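Local coordinates for protein Non-ribosomal peptide synthetase (Streptomyces halstedii, PDB 3WV4) that forms part of a non-ribosomal peptide synthetase and belongs to the AMP-binding enzyme family of the ANL clan, at residues G119-P124 with A196-T201; K209-P214 with A399-A404. All coordinates share one frame; numbering follows the deposited sequence.

Interaction 1: residues G119-P124 with A196-T201; sequences GVVFVP and AVLIYT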
loop_
_atom_site.group_PDB
_atom_site.type_symbol
_atom_site.label_atom_id
_atom_site.label_comp_id
_atom_site.label_asym_id
_atom_site.label_seq_id
_atom_site.Cartn_x
_atom_site.Cartn_y
_atom_site.Cartn_z
ATOM N N GLY A 119 0.394 -17.730 4.788
ATOM C CA GLY A 119 1.823 -17.430 4.626
ATOM C C GLY A 119 2.292 -17.424 3.203
ATOM O O GLY A 119 3.490 -17.524 2.936
ATOM N N VAL A 120 1.375 -17.297 2.261
ATOM C CA VAL A 120 1.751 -17.228 0.830
ATOM C C VAL A 120 2.075 -15.762 0.518
ATOM O O VAL A 120 1.486 -14.812 1.078
ATOM C CB VAL A 120 0.578 -17.783 -0.031
ATOM C CG1 VAL A 120 0.699 -17.505 -1.522
ATOM C CG2 VAL A 120 0.467 -19.259 0.206
ATOM N N VAL A 121 3.013 -15.577 -0.387
ATOM C CA VAL A 121 3.507 -14.274 -0.731
ATOM C C VAL A 121 2.823 -13.681 -1.947
ATOM O O VAL A 121 2.926 -14.214 -3.043
ATOM C CB VAL A 121 5.027 -14.313 -0.965
ATOM C CG1 VAL A 121 5.552 -12.889 -1.110
ATOM C CG2 VAL A 121 5.694 -15.001 0.214
ATOM N N PHE A 122 2.206 -12.525 -1.739
ATOM C CA PHE A 122 1.472 -11.770 -2.729
ATOM C C PHE A 122 2.439 -10.897 -3.522
ATOM O O PHE A 122 3.198 -10.102 -2.924
ATOM C CB PHE A 122 0.514 -10.891 -1.951
ATOM C CG PHE A 122 -0.480 -10.123 -2.777
ATOM C CD1 PHE A 122 -1.497 -10.777 -3.458
ATOM C CD2 PHE A 122 -0.462 -8.727 -2.793
ATOM C CE1 PHE A 122 -2.449 -10.074 -4.160
ATOM C CE2 PHE A 122 -1.400 -8.006 -3.522
ATOM C CZ PHE A 122 -2.398 -8.699 -4.219
ATOM N N VAL A 123 2.396 -11.036 -4.853
ATOM C CA VAL A 123 3.273 -10.296 -5.798
ATOM C C VAL A 123 2.394 -9.603 -6.819
ATOM O O VAL A 123 2.104 -10.146 -7.861
ATOM C CB VAL A 123 4.234 -11.230 -6.539
ATOM C CG1 VAL A 123 5.323 -10.431 -7.270
ATOM C CG2 VAL A 123 4.897 -12.195 -5.586
ATOM N N PRO A 124 1.896 -8.415 -6.485
ATOM C CA PRO A 124 0.978 -7.707 -7.357
ATOM C C PRO A 124 1.685 -6.981 -8.504
ATOM O O PRO A 124 2.752 -6.379 -8.268
ATOM C CB PRO A 124 0.363 -6.673 -6.427
ATOM C CG PRO A 124 1.439 -6.385 -5.417
ATOM C CD PRO A 124 2.228 -7.647 -5.265
ATOM N N ALA A 196 5.212 -11.382 3.284
ATOM C CA ALA A 196 3.811 -11.236 2.904
ATOM C C ALA A 196 3.655 -10.650 1.505
ATOM O O ALA A 196 2.743 -11.044 0.741
ATOM C CB ALA A 196 3.114 -10.336 3.915
ATOM N N VAL A 197 4.513 -9.690 1.150
ATOM C CA VAL A 197 4.416 -9.028 -0.151
ATOM C C VAL A 197 5.770 -8.815 -0.776
ATOM O O VAL A 197 6.759 -8.570 -0.053
ATOM C CB VAL A 197 3.745 -7.644 0.018
ATOM C CG1 VAL A 197 3.475 -6.926 -1.272
ATOM C CG2 VAL A 197 2.440 -7.702 0.807
ATOM N N LEU A 198 5.841 -8.955 -2.116
ATOM C CA LEU A 198 6.970 -8.458 -2.900
ATOM C C LEU A 198 6.499 -7.305 -3.707
ATOM O O LEU A 198 5.539 -7.416 -4.466
ATOM C CB LEU A 198 7.541 -9.501 -3.897
ATOM C CG LEU A 198 8.071 -10.834 -3.352
ATOM C CD1 LEU A 198 8.809 -11.586 -4.453
ATOM C CD2 LEU A 198 8.991 -10.651 -2.134
ATOM N N ILE A 199 7.165 -6.188 -3.561
ATOM C CA ILE A 199 6.765 -5.012 -4.309
ATOM C C ILE A 199 7.824 -4.708 -5.319
ATOM O O ILE A 199 8.915 -4.259 -4.942
ATOM C CB ILE A 199 6.653 -3.791 -3.417
ATOM C CG1 ILE A 199 5.560 -3.956 -2.373
ATOM C CG2 ILE A 199 6.395 -2.544 -4.258
ATOM C CD1 ILE A 199 4.156 -3.891 -2.968
ATOM N N TYR A 200 7.520 -4.907 -6.604
ATOM C CA TYR A 200 8.512 -4.645 -7.640
ATOM C C TYR A 200 8.615 -3.156 -7.866
ATOM O O TYR A 200 7.637 -2.534 -8.203
ATOM C CB TYR A 200 8.178 -5.448 -8.916
ATOM C CG TYR A 200 8.762 -6.823 -8.811
ATOM C CD1 TYR A 200 10.071 -7.064 -9.189
ATOM C CD2 TYR A 200 8.044 -7.883 -8.255
ATOM C CE1 TYR A 200 10.631 -8.337 -9.064
ATOM C CE2 TYR A 200 8.601 -9.135 -8.117
ATOM C CZ TYR A 200 9.896 -9.367 -8.544
ATOM O OH TYR A 200 10.482 -10.595 -8.387
ATOM N N THR A 201 9.789 -2.583 -7.655
ATOM C CA THR A 201 10.054 -1.138 -7.931
ATOM C C THR A 201 10.793 -0.864 -9.290
ATOM O O THR A 201 10.811 0.245 -9.803
ATOM C CB THR A 201 10.958 -0.568 -6.825
ATOM O OG1 THR A 201 12.158 -1.357 -6.754
ATOM C CG2 THR A 201 10.237 -0.652 -5.490
HETATM O O HOH W 1 5.075 -6.279 -7.022
#

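Interaction 2: residues K209-P214 with A399-A404; sequences KAVACP and AGYWRA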
loop_
_atom_site.group_PDB
_atom_site.type_symbol
_atom_site.label_atom_id
_atom_site.label_comp_id
_atom_site.label_asym_id
_atom_site.label_seq_id
_atom_site.Cartn_x
_atom_site.Cartn_y
_atom_site.Cartn_z
ATOM N N LYS A 209 13.635 -6.066 -9.532
ATOM C CA LYS A 209 14.029 -5.661 -8.182
ATOM C C LYS A 209 12.784 -5.390 -7.371
ATOM O O LYS A 209 12.040 -4.508 -7.702
ATOM C CB LYS A 209 14.891 -4.408 -8.264
ATOM C CG LYS A 209 15.519 -4.080 -6.932
ATOM C CD LYS A 209 16.497 -2.903 -6.958
ATOM C CE LYS A 209 15.776 -1.576 -6.968
ATOM N NZ LYS A 209 16.776 -0.474 -6.811
ATOM N N ALA A 210 12.563 -6.189 -6.336
ATOM C CA ALA A 210 11.410 -6.095 -5.508
ATOM C C ALA A 210 11.841 -5.928 -4.078
ATOM O O ALA A 210 12.775 -6.597 -3.626
ATOM C CB ALA A 210 10.573 -7.358 -5.626
ATOM N N VAL A 211 11.148 -5.072 -3.354
ATOM C CA VAL A 211 11.309 -5.051 -1.906
ATOM C C VAL A 211 10.533 -6.197 -1.263
ATOM O O VAL A 211 9.389 -6.424 -1.599
ATOM C CB VAL A 211 10.833 -3.727 -1.349
ATOM C CG1 VAL A 211 11.039 -3.666 0.163
ATOM C CG2 VAL A 211 11.581 -2.598 -2.058
ATOM N N ALA A 212 11.191 -6.917 -0.369
ATOM C CA ALA A 212 10.622 -8.041 0.316
ATOM C C ALA A 212 10.091 -7.587 1.614
ATOM O O ALA A 212 10.847 -7.143 2.490
ATOM C CB ALA A 212 11.660 -9.131 0.556
ATOM N N CYS A 213 8.783 -7.768 1.788
ATOM C CA CYS A 213 8.112 -7.175 2.912
ATOM C C CYS A 213 7.534 -8.215 3.801
ATOM O O CYS A 213 6.543 -8.881 3.419
ATOM C CB CYS A 213 6.990 -6.242 2.426
ATOM S SG CYS A 213 7.523 -4.902 1.348
ATOM N N PRO A 214 8.079 -8.341 5.010
ATOM C CA PRO A 214 7.501 -9.261 5.950
ATOM C C PRO A 214 6.248 -8.740 6.591
ATOM O O PRO A 214 6.045 -7.555 6.673
ATOM C CB PRO A 214 8.603 -9.422 7.021
ATOM C CG PRO A 214 9.850 -8.932 6.354
ATOM C CD PRO A 214 9.340 -7.799 5.514
ATOM N N ALA A 399 12.799 -6.065 4.595
ATOM C CA ALA A 399 13.805 -7.097 4.671
ATOM C C ALA A 399 14.890 -7.078 3.574
ATOM O O ALA A 399 15.635 -8.002 3.553
ATOM C CB ALA A 399 13.136 -8.454 4.645
ATOM N N GLY A 400 14.980 -6.084 2.699
ATOM C CA GLY A 400 15.905 -6.124 1.583
ATOM C C GLY A 400 15.136 -6.329 0.277
ATOM O O GLY A 400 13.901 -6.231 0.252
ATOM N N TYR A 401 15.881 -6.590 -0.805
ATOM C CA TYR A 401 15.322 -6.891 -2.093
ATOM C C TYR A 401 15.252 -8.392 -2.278
ATOM O O TYR A 401 16.117 -9.109 -1.802
ATOM C CB TYR A 401 16.168 -6.262 -3.199
ATOM C CG TYR A 401 16.317 -4.765 -3.039
ATOM C CD1 TYR A 401 15.222 -3.923 -3.182
ATOM C CD2 TYR A 401 17.535 -4.198 -2.713
ATOM C CE1 TYR A 401 15.345 -2.548 -3.035
ATOM C CE2 TYR A 401 17.679 -2.822 -2.564
ATOM C CZ TYR A 401 16.577 -1.996 -2.728
ATOM O OH TYR A 401 16.700 -0.615 -2.546
ATOM N N TRP A 402 14.234 -8.878 -2.973
ATOM C CA TRP A 402 14.041 -10.300 -3.122
ATOM C C TRP A 402 15.221 -10.942 -3.928
ATOM O O TRP A 402 15.486 -10.540 -5.062
ATOM C CB TRP A 402 12.713 -10.514 -3.818
ATOM C CG TRP A 402 12.414 -11.893 -4.274
ATOM C CD1 TRP A 402 12.318 -12.313 -5.565
ATOM C CD2 TRP A 402 12.153 -13.024 -3.460
ATOM N NE1 TRP A 402 11.972 -13.639 -5.615
ATOM C CE2 TRP A 402 11.906 -14.112 -4.331
ATOM C CE3 TRP A 402 12.065 -13.229 -2.077
ATOM C CZ2 TRP A 402 11.594 -15.386 -3.871
ATOM C CZ3 TRP A 402 11.768 -14.528 -1.606
ATOM C CH2 TRP A 402 11.542 -15.586 -2.513
ATOM N N ARG A 403 15.916 -11.901 -3.295
ATOM C CA ARG A 403 16.998 -12.690 -3.908
ATOM C C ARG A 403 18.061 -11.852 -4.619
ATOM O O ARG A 403 18.500 -12.189 -5.721
ATOM C CB ARG A 403 16.416 -13.715 -4.882
ATOM C CG ARG A 403 15.528 -14.720 -4.180
ATOM C CD ARG A 403 15.181 -15.882 -5.079
ATOM N NE ARG A 403 14.415 -16.907 -4.377
ATOM C CZ ARG A 403 13.725 -17.868 -4.977
ATOM N NH1 ARG A 403 13.665 -17.951 -6.300
ATOM N NH2 ARG A 403 13.076 -18.737 -4.251
ATOM N N ALA A 404 18.469 -10.768 -3.981
ATOM C CA ALA A 404 19.479 -9.890 -4.542
ATOM C C ALA A 404 20.345 -9.374 -3.401
ATOM O O ALA A 404 20.286 -8.205 -3.075
ATOM C CB ALA A 404 18.822 -8.741 -5.290
#

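Interaction 1: residues G119-P124 with A196-T201
Phe122 and Val197 form a single parallel bridge between strand 121-124 and strand 196-200, whose directions differ by 28°. Phe122 makes two backbone hydrogen bonds, one as donor and one as acceptor, to the residues either side of Val197. Phe122 N donates to Ala196 O at 2.9 Å (N-H...O angle 163°). Leu198 N donates to Phe122 O at 3.0 Å. The same oxygen also receives a CA-H...O contact from Val197 CA at 3.2 Å.

The next direct bond along this register cannot form, because Pro124 has no N-H. Its CD lies instead against Leu198 O at 3.4 Å. A water donates to Pro124 O at 2.6 Å and to Leu198 O, and it accepts from Tyr200 N at 2.8 Å.

The apolar contacts lie on two faces. On one, Val121 CG1 meets Leu198 CG at 3.9 Å. The side chains of Val123 and Leu198 run side by side and point the same way. CG1 of Val123 is anti to its backbone N (chi1 -168°), and it meets the Tyr200 ring at the edge, in plane, 3.6 Å from CE2. The Tyr200 hydroxyl is hydrogen-bonded to Asp140. On the face of Phe122 and Val197, the Pro124 ring meets two side chains, CD against Val197 CG1 and CG against Ile199 CD1. The Phe122 ring leads away to Phe112, and Val197 packs on Ile218.

Strand 121-124 ends a parallel sheet and is bonded on its other side to strand 97-101. The bridge joins that sheet to the hairpin of strands 195-200 and 210-214. The chemistry implies a short direct pairing: two bonds hold its start, and at the proline one water bonds to Leu198 O, which finds no N-H on Pro124, and bridges Pro124 O to Tyr200 N.

Interaction 2: residues K209-P214 with A399-A404
Val211 and Tyr401 are a non-hydrogen-bonded pair in a single antiparallel bridge, by which the loop 399-404 lies against the strand 210-214 of a beta hairpin. Two bonds flank the pair. Trp402 N donates to Ala210 O at 2.8 Å, and Ala212 N donates to Gly400 O at 2.9 Å (N-H...O angle 179°). A type II turn from Tyr401 to Ala404 then takes the chain away toward helix 405-411.

Tyr401 carries the side-chain contact. Its CB sits 3.4 Å from Ala210 O, which lies at the ring edge, in plane. CG is anti to the carbonyl carbon (chi1 -57°), which turns the ring so that the Lys209 chain passes over one face and Val211 CG2 comes near CE1. CD1 meets Lys209 CG at 3.8 Å. CE1 touches Val211 CG2 at 3.9 Å. At the tip, OH is hydrogen-bonded to Glu344. The passage of Lys209 over the ring is a CH-pi contact, with CD 4.1 Å from the ring centroid and 11° off its normal.

Trp402 turns the other way. Its CB meets Ala210 CB, and its NE1 bonds to Asp140 O.

At the other end of the segment, Ala399 N donates to Ala212 O at 3.1 Å, and Ala399 CB rests 3.7 Å from Pro214 CG.

Interactions 1 and 2 have centres 9 Å apart and meet in the hairpin of strands 195-200 and 210-214. Cys213 links them: its O is 2.8 Å from Ala196 N and its N is 2.9 Å from Val197 O. Ala196 and Val197 together face Cys213 as a classic beta bulge. The backbones thus run in the order 121-124, 196-200, 210-214 and 399-402. Leu198 packs on Ala210, Ala212 and Trp402. Strands 195-200 and 210-214 lead into and out of the loop between Thr201 and Lys209, whose Ser/Thr/Gly-rich sequence is consistent with the phosphate-binding loop of ANL enzymes; the two contacts lie on the strands at its base.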